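Local structure of integral membrane indolylacetylinositol arabinosyltransferase EmbB (Mycolicibacterium smegmatis MC2 155, 7BVC) at residues Ala26-Ala30 with Ala239-Leu243; Asp182-Arg186 with Pro1077-Pro1082; Tyr277-Asn282 with Asn719-Ile724; Arg611-Leu615 with Val683-Thr687; Gly759-Gly763 with Leu839-Tyr844. The protein probably polymerises arabinose into the arabinan of cell-wall arabinogalactan, working as a membrane-embedded arabinosyltransferase. All blocks are in the same frame, centred on the assembly; numbering follows the deposited sequence.

Interaction 1 (Ala26-Ala30 with Ala239-Leu243); sequences ARWVA and ALWRL
R27 and R242 carry the flat groups among the touching residues, and neither guanidinium offers a face or an edge to the other helix: each arginine touches with its CG methylene, R27 against L243 CD1 and R242 against A26 CB. The contact therefore rests on apolar groups, mainly A26, A239 and L243, between two helices predicted to cross the membrane and packed roughly antiparallel. Over the short segments the N-to-C directions differ by 145°, with a signed crossing angle of -145°, and the axes approach to 8.9 Å.

Alanines line the closest part of the interface. A26 and A30 lie one helical turn apart on helix 22-31, and A239 of helix 231-244 projects its CB toward them. The CA atoms of A26 and A239 are 5.5 Å apart. The methyl of A239 meets three groups: V29 CG1 at 4.0 Å, A30 CB at 4.2 Å, and the backbone around A26 O and A30 N. V29 brings CG1 there because this branch stands opposite its own backbone N (chi1 -180°).

L243, one turn after A239, packs its CD2 and CG against the A26 methyl. Its bulk is buried, while the arginines and V29 lie toward the partly exposed margin. P463 of helix 462-472 touches both A30 and L243, so that helix lies against both members of the pair; L464 and P467 pack on the neighbouring L240. The 208 residues between the segments include 50 in strands and 26 in helices. The shortest carbon contact here is A26 CB to L243 CD2, at 3.8 Å.

Interaction 2 (Asp182-Arg186 with Pro1077-Pro1082); sequences DPNLR and PLRIRP
R1079 and N184 meet edge-on: the guanidinium reaches the N184 carbonyl with two nitrogens, NE and NH1, both bonded to one oxygen. NE to N184 O and NH1 to N184 O each measure 3.1 Å, and the oxygen lies only 5° out of the guanidinium plane. The two donors approach differently, NH1 within the plane of the carbonyl and NE well above it. A bend at chi2 (-91°) brings the end of R1079 to this oxygen, which belongs to the type I beta turn D182-L185. One face of the same guanidinium lies against the R1081 backbone, whose C atom is 4.0 Å above the plane and offset toward the rim.

The N184 amide lies close to R1081 O, with CG at 3.4 Å, but the angle at ND2 is too poor for a hydrogen bond. R186 follows just after the turn; R1079 CB lies over one face of its guanidinium, 3.9 Å from R186 NH2. R186 NE is satisfied by P76 O.

The contact joins the concanavalin-like domain to the tail of the C-terminal domain. The turn sits between strands 178-180 and 191-192, while the tail, following strand 1063-1068, packs through L1078 and I1080 on helix 485-497.

Interaction 3 (Tyr277-Asn282 with Asn719-Ile724); sequences YVIGAN and NGWANI
V278 and N719 bury the most surface in this contact, 64 Å² each. The carbonyl of V278, in the last turn of helix 264-279, points into the other segment: V278 O lies 3.7 Å from G720 CA and 3.1 Å from N723 ND2, the amide nitrogen that comes nearest to it. N723 puts its amide there with CG opposite its own carbonyl carbon (chi1 -67°). The valine side chain adds a looser apolar touch, V278 CG1 to I724 CD1 at 4.3 Å.

Here a predicted transmembrane helix of the GT-C-type membrane region meets a segment of the EmbC C-terminal family that leads into helix 722-725. G280 is the first residue to leave helical geometry, and the chain then runs past N719. That asparagine turns its amide toward the departing chain, N719 ND2 lying 3.5 Å from G280 O and 4.0 Å from A281 CA. G720, with no side chain, lets the two backbones come together, its CA 4.1 Å from I279 CA. Y277, one residue before V278, is bonded through its hydroxyl to I334 O, and R337 makes a cation-pi contact with its ring.

Interaction 4 (Arg611-Leu615 with Val683-Thr687); sequences RMAFL and VDRLT
R611 reaches across to D684 and T687, and its guanidinium is the tight centre of the contact. R611 NH1 bonds to T687 OG1 at 2.9 Å, close to the guanidinium plane, and to D684 OD1 at 3.1 Å, where the acceptor is tilted 23° from that plane. NH2 adds a weak bond to the same OD1, so the salt bridge uses one carboxylate oxygen, NH1 meeting the anti lone pair of D684 OD1; the planes of the two charged groups are 19° apart. R611 NE is bonded to L605 O, which helps fix the rotation of the group.

T687 is itself held from within its own segment. Its hydroxyl, set between backbone N and carbonyl carbon (chi1 62°), probably donates to V683 O one turn back, though the modelled distance is doubtfully short; T687 N bonds to that oxygen from the opposite face.

Elsewhere the packing is looser. M612 SD rests 4.1 Å from V683 CG2, backed by A665 and W668 of helix 654-675. On the solvent side L615 CD2 only grazes CB of the exposed L686, at 4.3 Å, and D684 is partly exposed.

The whole is an interhelical salt bridge tying the predicted transmembrane helix 608-625 to the C-terminal end of helix 682-686, beside a lipid site: A613 belongs to a cardiolipin pocket, and the M612 side chain is about 8 Å from the bound lipid.

Interaction 5 (Gly759-Gly763 with Leu839-Tyr844); sequences GPLGG and LSSAWY
P760 and A842 join the two segments by their backbones: A842 N bonds to P760 O at 3.2 Å, with an N-H...O angle of 163°. A second main-chain approach lies at G763, whose CA points a hydrogen at S840 O, 3.2 Å away; having no side chain, G763 can lie this near the strand, its CA 4.5 Å from that of S841.

Among the side chains, S841 turns its hydroxyl to L761 O, with OG opposite its own carbonyl carbon (chi1 -64°). The modelled separation is too short to trust, so this bond is doubtful in detail. The same carbonyl is lined by L839, whose CD2 comes within 3.6 Å of L761 O. At the other end Y844 lays its long side chain across P760 at about a right angle, and the Y844 OH touches P760 CB at 4.1 Å. The A842 methyl meets the proline loosely, its CB 4.5 Å from P760 CB.

Within the EmbC C-terminal domain, strand 837-845 is an outermost strand of its antiparallel sheet in this chain, paired through L839, S841 and Y844 with A934, V932 and V930 of strand 929-936. Segment 759-763 packs against this edge strand, while W843 bonds its backbone to L751, earlier in the long connection between strands 737-739 and 826-827.

How the interactions relate
The five contacts are well separated and none touches another, the nearest pair being interactions 3 and 4, about 28 Å apart at their nearest atoms. Interaction 2 spans nearly the whole sequence, enclosing interactions 3, 4 and 5 along the chain, while interaction 1 alternates with it. Interactions 1 and 5 lie on opposite sides of the chain's centre, their own centres about 94 Å apart. Interaction 3 lies nearest that centre, and its N282 side chain is about 13 Å from bound ethambutol, too far for contact. Interaction 4 borders a cardiolipin pocket, whereas interaction 5 is about 13 Å from a calcium ion, measured from the L839 side chain.

Interaction 1 (Ala26-Ala30 with Ala239-Leu243)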
# COMPACT_ATOMS: atom_id res chain seq x y z
N ALA B 26 0.66 -48.03 -38.32
CA ALA B 26 0.84 -47.05 -37.26
C ALA B 26 0.63 -45.63 -37.76
O ALA B 26 0.15 -44.77 -37.02
CB ALA B 26 2.23 -47.20 -36.64
N ARG B 27 0.95 -45.37 -39.03
CA ARG B 27 0.75 -44.03 -39.58
C ARG B 27 -0.73 -43.67 -39.66
O ARG B 27 -1.08 -42.50 -39.53
CB ARG B 27 1.41 -43.93 -40.95
CG ARG B 27 2.90 -43.68 -40.89
CD ARG B 27 3.38 -42.94 -42.12
NE ARG B 27 3.46 -43.82 -43.29
CZ ARG B 27 2.62 -43.77 -44.32
NH1 ARG B 27 1.64 -42.88 -44.33
NH2 ARG B 27 2.77 -44.60 -45.33
N TRP B 28 -1.60 -44.66 -39.88
CA TRP B 28 -3.03 -44.39 -39.86
C TRP B 28 -3.57 -44.35 -38.43
O TRP B 28 -4.44 -43.53 -38.12
CB TRP B 28 -3.78 -45.45 -40.66
CG TRP B 28 -3.60 -45.33 -42.14
CD1 TRP B 28 -2.92 -46.18 -42.96
CD2 TRP B 28 -4.12 -44.30 -42.99
NE1 TRP B 28 -2.97 -45.74 -44.26
CE2 TRP B 28 -3.71 -44.59 -44.30
CE3 TRP B 28 -4.89 -43.15 -42.76
CZ2 TRP B 28 -4.04 -43.78 -45.38
CZ3 TRP B 28 -5.22 -42.35 -43.84
CH2 TRP B 28 -4.79 -42.67 -45.13
N VAL B 29 -3.07 -45.23 -37.56
CA VAL B 29 -3.52 -45.24 -36.17
C VAL B 29 -3.08 -43.97 -35.44
O VAL B 29 -3.63 -43.64 -34.39
CB VAL B 29 -3.02 -46.52 -35.47
CG1 VAL B 29 -3.47 -46.57 -34.02
CG2 VAL B 29 -3.53 -47.75 -36.19
N ALA B 30 -2.10 -43.25 -35.98
CA ALA B 30 -1.68 -42.00 -35.36
C ALA B 30 -2.50 -40.80 -35.83
O ALA B 30 -2.69 -39.86 -35.05
CB ALA B 30 -0.20 -41.75 -35.64
N ALA B 239 0.80 -45.33 -30.68
CA ALA B 239 1.19 -45.36 -32.09
C ALA B 239 2.38 -44.46 -32.36
O ALA B 239 3.29 -44.83 -33.12
CB ALA B 239 -0.00 -44.96 -32.96
N LEU B 240 2.40 -43.27 -31.75
CA LEU B 240 3.55 -42.38 -31.91
C LEU B 240 4.81 -43.00 -31.31
O LEU B 240 5.91 -42.83 -31.85
CB LEU B 240 3.25 -41.02 -31.27
CG LEU B 240 4.39 -40.00 -31.23
CD1 LEU B 240 4.90 -39.72 -32.63
CD2 LEU B 240 3.93 -38.71 -30.57
N TRP B 241 4.67 -43.71 -30.19
CA TRP B 241 5.81 -44.41 -29.60
C TRP B 241 6.33 -45.49 -30.54
O TRP B 241 7.55 -45.64 -30.73
CB TRP B 241 5.42 -45.00 -28.25
CG TRP B 241 6.50 -45.80 -27.60
CD1 TRP B 241 7.83 -45.54 -27.60
CD2 TRP B 241 6.33 -47.01 -26.85
NE1 TRP B 241 8.51 -46.50 -26.90
CE2 TRP B 241 7.61 -47.41 -26.42
CE3 TRP B 241 5.22 -47.78 -26.49
CZ2 TRP B 241 7.81 -48.56 -25.66
CZ3 TRP B 241 5.42 -48.92 -25.73
CH2 TRP B 241 6.71 -49.29 -25.32
N ARG B 242 5.42 -46.27 -31.12
CA ARG B 242 5.83 -47.30 -32.08
C ARG B 242 6.52 -46.69 -33.29
O ARG B 242 7.47 -47.27 -33.83
CB ARG B 242 4.61 -48.12 -32.50
CG ARG B 242 4.79 -48.88 -33.81
CD ARG B 242 5.70 -50.08 -33.64
NE ARG B 242 6.17 -50.59 -34.92
CZ ARG B 242 7.40 -50.42 -35.39
NH1 ARG B 242 8.30 -49.77 -34.67
NH2 ARG B 242 7.74 -50.92 -36.57
N LEU B 243 6.07 -45.51 -33.73
CA LEU B 243 6.73 -44.83 -34.83
C LEU B 243 8.12 -44.33 -34.42
O LEU B 243 9.06 -44.37 -35.22
CB LEU B 243 5.88 -43.66 -35.32
CG LEU B 243 4.74 -43.98 -36.29
CD1 LEU B 243 4.19 -42.70 -36.89
CD2 LEU B 243 5.22 -44.92 -37.38

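Interaction 2 (Asp182-Arg186 with Pro1077-Pro1082)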
# COMPACT_ATOMS: atom_id res chain seq x y z
N ASP B 182 -37.17 -3.67 -12.76
CA ASP B 182 -35.77 -3.83 -12.43
C ASP B 182 -35.47 -5.28 -12.11
O ASP B 182 -36.12 -5.86 -11.23
CB ASP B 182 -35.39 -2.94 -11.24
CG ASP B 182 -33.94 -2.53 -11.24
OD1 ASP B 182 -33.27 -2.72 -12.28
OD2 ASP B 182 -33.46 -2.01 -10.21
N PRO B 183 -34.50 -5.91 -12.78
CA PRO B 183 -34.16 -7.30 -12.46
C PRO B 183 -33.28 -7.45 -11.24
O PRO B 183 -33.01 -8.59 -10.83
CB PRO B 183 -33.43 -7.77 -13.72
CG PRO B 183 -32.80 -6.54 -14.26
CD PRO B 183 -33.73 -5.40 -13.94
N ASN B 184 -32.82 -6.35 -10.64
CA ASN B 184 -32.00 -6.39 -9.44
C ASN B 184 -32.80 -6.13 -8.17
O ASN B 184 -32.23 -5.80 -7.13
CB ASN B 184 -30.86 -5.37 -9.55
CG ASN B 184 -29.81 -5.79 -10.55
OD1 ASN B 184 -29.49 -6.97 -10.69
ND2 ASN B 184 -29.25 -4.81 -11.26
N LEU B 185 -34.13 -6.28 -8.24
CA LEU B 185 -35.00 -6.09 -7.09
C LEU B 185 -35.52 -7.42 -6.55
O LEU B 185 -36.61 -7.47 -5.97
CB LEU B 185 -36.16 -5.17 -7.45
CG LEU B 185 -35.95 -3.66 -7.29
CD1 LEU B 185 -37.28 -2.93 -7.36
CD2 LEU B 185 -35.24 -3.35 -5.98
N ARG B 186 -34.77 -8.49 -6.74
CA ARG B 186 -35.18 -9.79 -6.22
C ARG B 186 -34.74 -9.92 -4.77
O ARG B 186 -33.56 -9.76 -4.47
CB ARG B 186 -34.59 -10.91 -7.06
CG ARG B 186 -34.85 -10.74 -8.55
CD ARG B 186 -35.01 -12.07 -9.26
NE ARG B 186 -33.75 -12.80 -9.36
CZ ARG B 186 -32.74 -12.46 -10.16
NH1 ARG B 186 -32.83 -11.39 -10.93
NH2 ARG B 186 -31.64 -13.19 -10.19
N PRO B 1077 -28.90 -14.12 -15.72
CA PRO B 1077 -27.82 -13.76 -14.79
C PRO B 1077 -28.26 -13.89 -13.34
O PRO B 1077 -29.45 -13.99 -13.02
CB PRO B 1077 -27.51 -12.31 -15.16
CG PRO B 1077 -28.79 -11.79 -15.72
CD PRO B 1077 -29.42 -12.95 -16.44
N LEU B 1078 -27.27 -13.88 -12.46
CA LEU B 1078 -27.51 -13.88 -11.03
C LEU B 1078 -27.61 -12.46 -10.50
O LEU B 1078 -27.16 -11.50 -11.13
CB LEU B 1078 -26.39 -14.63 -10.30
CG LEU B 1078 -26.63 -16.11 -10.00
CD1 LEU B 1078 -25.45 -16.70 -9.25
CD2 LEU B 1078 -27.90 -16.27 -9.20
N ARG B 1079 -28.21 -12.32 -9.32
CA ARG B 1079 -28.35 -11.03 -8.66
C ARG B 1079 -27.07 -10.77 -7.87
O ARG B 1079 -26.79 -11.45 -6.89
CB ARG B 1079 -29.58 -11.02 -7.75
CG ARG B 1079 -30.16 -9.64 -7.51
CD ARG B 1079 -29.54 -8.99 -6.29
NE ARG B 1079 -29.92 -7.59 -6.16
CZ ARG B 1079 -29.31 -6.72 -5.36
NH1 ARG B 1079 -29.72 -5.47 -5.30
NH2 ARG B 1079 -28.28 -7.12 -4.63
N ILE B 1080 -26.30 -9.78 -8.31
CA ILE B 1080 -24.98 -9.50 -7.76
C ILE B 1080 -24.94 -8.15 -7.05
O ILE B 1080 -24.66 -8.07 -5.86
CB ILE B 1080 -23.90 -9.58 -8.86
CG1 ILE B 1080 -23.60 -11.04 -9.21
CG2 ILE B 1080 -22.62 -8.89 -8.42
CD1 ILE B 1080 -22.47 -11.19 -10.20
N ARG B 1081 -25.23 -7.07 -7.77
CA ARG B 1081 -25.13 -5.72 -7.26
C ARG B 1081 -26.38 -4.93 -7.64
O ARG B 1081 -27.07 -5.28 -8.61
CB ARG B 1081 -23.89 -5.01 -7.82
CG ARG B 1081 -22.58 -5.48 -7.20
CD ARG B 1081 -21.41 -4.71 -7.78
NE ARG B 1081 -21.50 -4.61 -9.24
CZ ARG B 1081 -20.58 -5.05 -10.08
NH1 ARG B 1081 -19.48 -5.64 -9.62
NH2 ARG B 1081 -20.75 -4.91 -11.39
N PRO B 1082 -26.70 -3.86 -6.90
CA PRO B 1082 -27.85 -3.03 -7.25
C PRO B 1082 -27.59 -2.12 -8.44
O PRO B 1082 -26.46 -2.08 -8.92
CB PRO B 1082 -28.08 -2.21 -5.98
CG PRO B 1082 -26.73 -2.11 -5.36
CD PRO B 1082 -26.06 -3.42 -5.65

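Interaction 3 (Tyr277-Asn282 with Asn719-Ile724)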
# COMPACT_ATOMS: atom_id res chain seq x y z
N TYR B 277 8.25 -31.34 8.08
CA TYR B 277 6.89 -31.78 7.81
C TYR B 277 6.11 -31.97 9.11
O TYR B 277 4.87 -31.88 9.10
CB TYR B 277 6.91 -33.07 7.00
CG TYR B 277 5.55 -33.67 6.74
CD1 TYR B 277 4.69 -33.11 5.81
CD2 TYR B 277 5.13 -34.80 7.43
CE1 TYR B 277 3.45 -33.66 5.57
CE2 TYR B 277 3.89 -35.35 7.19
CZ TYR B 277 3.06 -34.78 6.27
OH TYR B 277 1.82 -35.33 6.03
N VAL B 278 6.80 -32.22 10.21
CA VAL B 278 6.16 -32.47 11.50
C VAL B 278 6.11 -31.22 12.37
O VAL B 278 5.06 -30.84 12.87
CB VAL B 278 6.87 -33.63 12.23
CG1 VAL B 278 6.18 -33.92 13.55
CG2 VAL B 278 6.90 -34.86 11.36
N ILE B 279 7.26 -30.55 12.56
CA ILE B 279 7.34 -29.41 13.46
C ILE B 279 7.25 -28.08 12.74
O ILE B 279 7.22 -27.03 13.39
CB ILE B 279 8.62 -29.46 14.31
CG1 ILE B 279 9.82 -28.97 13.48
CG2 ILE B 279 8.87 -30.86 14.84
CD1 ILE B 279 11.09 -28.85 14.27
N GLY B 280 7.20 -28.08 11.41
CA GLY B 280 7.29 -26.84 10.67
C GLY B 280 5.98 -26.09 10.57
O GLY B 280 4.91 -26.58 10.95
N ALA B 281 6.07 -24.88 10.03
CA ALA B 281 4.91 -24.02 9.87
C ALA B 281 4.05 -24.50 8.70
O ALA B 281 4.40 -25.43 7.97
CB ALA B 281 5.35 -22.57 9.64
N ASN B 282 2.91 -23.85 8.53
CA ASN B 282 1.97 -24.14 7.45
C ASN B 282 1.71 -22.87 6.66
O ASN B 282 2.16 -21.78 7.01
CB ASN B 282 0.67 -24.72 8.00
CG ASN B 282 0.88 -26.02 8.75
OD1 ASN B 282 1.83 -26.75 8.48
ND2 ASN B 282 -0.01 -26.31 9.68
N ASN B 719 2.75 -26.19 17.27
CA ASN B 719 2.42 -26.74 15.97
C ASN B 719 3.03 -28.12 15.72
O ASN B 719 2.67 -28.77 14.74
CB ASN B 719 2.88 -25.78 14.86
CG ASN B 719 1.95 -25.80 13.67
OD1 ASN B 719 0.95 -26.51 13.65
ND2 ASN B 719 2.28 -25.00 12.66
N GLY B 720 3.93 -28.58 16.58
CA GLY B 720 4.56 -29.87 16.39
C GLY B 720 4.19 -30.87 17.46
O GLY B 720 4.40 -32.07 17.30
N TRP B 721 3.63 -30.38 18.56
CA TRP B 721 3.09 -31.23 19.61
C TRP B 721 1.68 -31.69 19.30
O TRP B 721 1.30 -32.81 19.67
CB TRP B 721 3.13 -30.48 20.95
CG TRP B 721 2.60 -31.22 22.15
CD1 TRP B 721 1.74 -30.73 23.08
CD2 TRP B 721 2.93 -32.55 22.56
NE1 TRP B 721 1.49 -31.68 24.04
CE2 TRP B 721 2.21 -32.81 23.75
CE3 TRP B 721 3.74 -33.56 22.05
CZ2 TRP B 721 2.28 -34.02 24.42
CZ3 TRP B 721 3.81 -34.77 22.72
CH2 TRP B 721 3.09 -34.99 23.89
N ALA B 722 0.91 -30.87 18.59
CA ALA B 722 -0.42 -31.29 18.16
C ALA B 722 -0.34 -32.38 17.10
O ALA B 722 -1.15 -33.32 17.12
CB ALA B 722 -1.20 -30.09 17.62
N ASN B 723 0.62 -32.29 16.19
CA ASN B 723 0.80 -33.33 15.18
C ASN B 723 1.25 -34.65 15.80
O ASN B 723 1.06 -35.70 15.18
CB ASN B 723 1.80 -32.88 14.12
CG ASN B 723 1.29 -31.73 13.29
OD1 ASN B 723 0.24 -31.16 13.58
ND2 ASN B 723 2.03 -31.38 12.25
N ILE B 724 1.85 -34.62 16.98
CA ILE B 724 2.21 -35.84 17.69
C ILE B 724 1.03 -36.37 18.50
O ILE B 724 0.82 -37.58 18.57
CB ILE B 724 3.44 -35.59 18.58
CG1 ILE B 724 4.67 -35.32 17.71
CG2 ILE B 724 3.70 -36.78 19.49
CD1 ILE B 724 5.01 -36.45 16.76

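Interaction 4 (Arg611-Leu615 with Val683-Thr687)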
# COMPACT_ATOMS: atom_id res chain seq x y z
N ARG B 611 35.32 -11.30 -7.46
CA ARG B 611 34.84 -12.18 -6.40
C ARG B 611 34.54 -11.39 -5.13
O ARG B 611 33.58 -11.70 -4.41
CB ARG B 611 35.86 -13.28 -6.15
CG ARG B 611 35.90 -14.31 -7.27
CD ARG B 611 36.78 -15.50 -6.94
NE ARG B 611 38.15 -15.31 -7.40
CZ ARG B 611 39.22 -15.33 -6.60
NH1 ARG B 611 39.07 -15.53 -5.30
NH2 ARG B 611 40.43 -15.15 -7.11
N MET B 612 35.34 -10.36 -4.84
CA MET B 612 35.05 -9.51 -3.69
C MET B 612 33.75 -8.75 -3.88
O MET B 612 32.97 -8.59 -2.94
CB MET B 612 36.21 -8.55 -3.44
CG MET B 612 36.37 -8.15 -1.99
SD MET B 612 36.90 -9.51 -0.95
CE MET B 612 36.16 -9.05 0.61
N ALA B 613 33.49 -8.27 -5.10
CA ALA B 613 32.23 -7.58 -5.37
C ALA B 613 31.04 -8.53 -5.23
O ALA B 613 29.98 -8.13 -4.73
CB ALA B 613 32.26 -6.96 -6.76
N PHE B 614 31.20 -9.78 -5.66
CA PHE B 614 30.11 -10.74 -5.49
C PHE B 614 29.88 -11.05 -4.02
O PHE B 614 28.73 -11.19 -3.58
CB PHE B 614 30.39 -12.02 -6.27
CG PHE B 614 29.20 -12.92 -6.36
CD1 PHE B 614 28.13 -12.59 -7.18
CD2 PHE B 614 29.14 -14.09 -5.63
CE1 PHE B 614 27.03 -13.41 -7.26
CE2 PHE B 614 28.04 -14.92 -5.72
CZ PHE B 614 26.98 -14.58 -6.53
N LEU B 615 30.95 -11.16 -3.23
CA LEU B 615 30.79 -11.33 -1.79
C LEU B 615 30.05 -10.15 -1.17
O LEU B 615 29.19 -10.32 -0.30
CB LEU B 615 32.16 -11.51 -1.13
CG LEU B 615 32.17 -11.75 0.38
CD1 LEU B 615 31.39 -13.00 0.72
CD2 LEU B 615 33.60 -11.84 0.89
N VAL B 683 41.36 -13.44 -0.18
CA VAL B 683 40.14 -13.49 -0.98
C VAL B 683 39.88 -14.90 -1.46
O VAL B 683 38.73 -15.33 -1.55
CB VAL B 683 40.23 -12.49 -2.15
CG1 VAL B 683 38.93 -12.47 -2.92
CG2 VAL B 683 40.56 -11.11 -1.63
N ASP B 684 40.94 -15.66 -1.77
CA ASP B 684 40.77 -17.06 -2.15
C ASP B 684 40.14 -17.87 -1.03
O ASP B 684 39.40 -18.82 -1.30
CB ASP B 684 42.12 -17.66 -2.53
CG ASP B 684 42.69 -17.07 -3.81
OD1 ASP B 684 41.89 -16.62 -4.66
OD2 ASP B 684 43.92 -17.06 -3.96
N ARG B 685 40.40 -17.50 0.23
CA ARG B 685 39.78 -18.18 1.35
C ARG B 685 38.35 -17.71 1.57
O ARG B 685 37.46 -18.52 1.86
CB ARG B 685 40.60 -17.96 2.62
CG ARG B 685 41.97 -18.62 2.60
CD ARG B 685 42.78 -18.24 3.84
NE ARG B 685 44.17 -18.67 3.73
CZ ARG B 685 45.16 -18.17 4.47
NH1 ARG B 685 44.91 -17.23 5.37
NH2 ARG B 685 46.39 -18.62 4.31
N LEU B 686 38.10 -16.40 1.43
CA LEU B 686 36.79 -15.86 1.75
C LEU B 686 35.75 -16.14 0.67
O LEU B 686 34.56 -16.21 0.97
CB LEU B 686 36.88 -14.36 2.00
CG LEU B 686 37.72 -13.91 3.19
CD1 LEU B 686 37.90 -12.40 3.17
CD2 LEU B 686 37.08 -14.34 4.50
N THR B 687 36.18 -16.31 -0.58
CA THR B 687 35.25 -16.38 -1.71
C THR B 687 35.19 -17.77 -2.33
O THR B 687 35.19 -17.92 -3.55
CB THR B 687 35.63 -15.35 -2.77
OG1 THR B 687 36.94 -15.64 -3.28
CG2 THR B 687 35.63 -13.95 -2.18

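Interaction 5 (Gly759-Gly763 with Leu839-Tyr844)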
# COMPACT_ATOMS: atom_id res chain seq x y z
N GLY B 759 -21.04 0.77 47.04
CA GLY B 759 -21.08 -0.61 47.45
C GLY B 759 -19.75 -1.04 48.03
O GLY B 759 -18.95 -0.22 48.48
N PRO B 760 -19.49 -2.35 48.04
CA PRO B 760 -18.18 -2.84 48.47
C PRO B 760 -17.10 -2.72 47.40
O PRO B 760 -15.92 -2.90 47.72
CB PRO B 760 -18.45 -4.31 48.81
CG PRO B 760 -19.58 -4.68 47.93
CD PRO B 760 -20.44 -3.46 47.82
N LEU B 761 -17.46 -2.42 46.15
CA LEU B 761 -16.46 -2.25 45.11
C LEU B 761 -15.65 -0.98 45.34
O LEU B 761 -14.42 -0.98 45.17
CB LEU B 761 -17.12 -2.23 43.73
CG LEU B 761 -16.24 -1.83 42.55
CD1 LEU B 761 -15.06 -2.78 42.41
CD2 LEU B 761 -17.06 -1.81 41.27
N GLY B 762 -16.31 0.11 45.72
CA GLY B 762 -15.64 1.30 46.18
C GLY B 762 -15.54 1.25 47.69
O GLY B 762 -16.55 1.07 48.38
N GLY B 763 -14.33 1.44 48.20
CA GLY B 763 -14.09 1.16 49.60
C GLY B 763 -14.53 2.26 50.54
O GLY B 763 -15.65 2.78 50.42
N LEU B 839 -9.18 4.34 44.36
CA LEU B 839 -10.17 3.36 44.76
C LEU B 839 -9.46 2.16 45.36
O LEU B 839 -8.43 1.72 44.84
CB LEU B 839 -11.03 2.92 43.56
CG LEU B 839 -12.14 1.89 43.77
CD1 LEU B 839 -13.35 2.23 42.93
CD2 LEU B 839 -11.65 0.50 43.42
N SER B 840 -10.00 1.65 46.46
CA SER B 840 -9.46 0.46 47.11
C SER B 840 -10.64 -0.34 47.64
O SER B 840 -11.24 0.04 48.65
CB SER B 840 -8.49 0.83 48.23
OG SER B 840 -7.33 1.45 47.71
N SER B 841 -10.96 -1.44 46.97
CA SER B 841 -12.16 -2.19 47.30
C SER B 841 -12.02 -2.88 48.65
O SER B 841 -10.99 -2.79 49.32
CB SER B 841 -12.45 -3.22 46.21
OG SER B 841 -12.74 -2.59 44.97
N ALA B 842 -13.08 -3.56 49.06
CA ALA B 842 -13.03 -4.37 50.26
C ALA B 842 -12.20 -5.63 50.01
O ALA B 842 -11.74 -5.89 48.90
CB ALA B 842 -14.44 -4.75 50.71
N TRP B 843 -12.01 -6.40 51.07
CA TRP B 843 -11.24 -7.64 50.98
C TRP B 843 -12.15 -8.75 50.48
O TRP B 843 -13.14 -9.10 51.14
CB TRP B 843 -10.64 -8.00 52.34
CG TRP B 843 -9.55 -7.07 52.78
CD1 TRP B 843 -9.59 -6.21 53.84
CD2 TRP B 843 -8.26 -6.90 52.18
NE1 TRP B 843 -8.41 -5.53 53.94
CE2 TRP B 843 -7.58 -5.93 52.93
CE3 TRP B 843 -7.63 -7.48 51.08
CZ2 TRP B 843 -6.28 -5.52 52.62
CZ3 TRP B 843 -6.34 -7.07 50.77
CH2 TRP B 843 -5.69 -6.11 51.54
N TYR B 844 -11.82 -9.32 49.33
CA TYR B 844 -12.61 -10.37 48.71
C TYR B 844 -11.99 -11.72 49.03
O TYR B 844 -10.80 -11.93 48.80
CB TYR B 844 -12.70 -10.15 47.20
CG TYR B 844 -13.66 -9.06 46.80
CD1 TYR B 844 -15.03 -9.25 46.86
CD2 TYR B 844 -13.20 -7.82 46.37
CE1 TYR B 844 -15.91 -8.26 46.50
CE2 TYR B 844 -14.07 -6.82 46.01
CZ TYR B 844 -15.43 -7.04 46.08
OH TYR B 844 -16.31 -6.05 45.72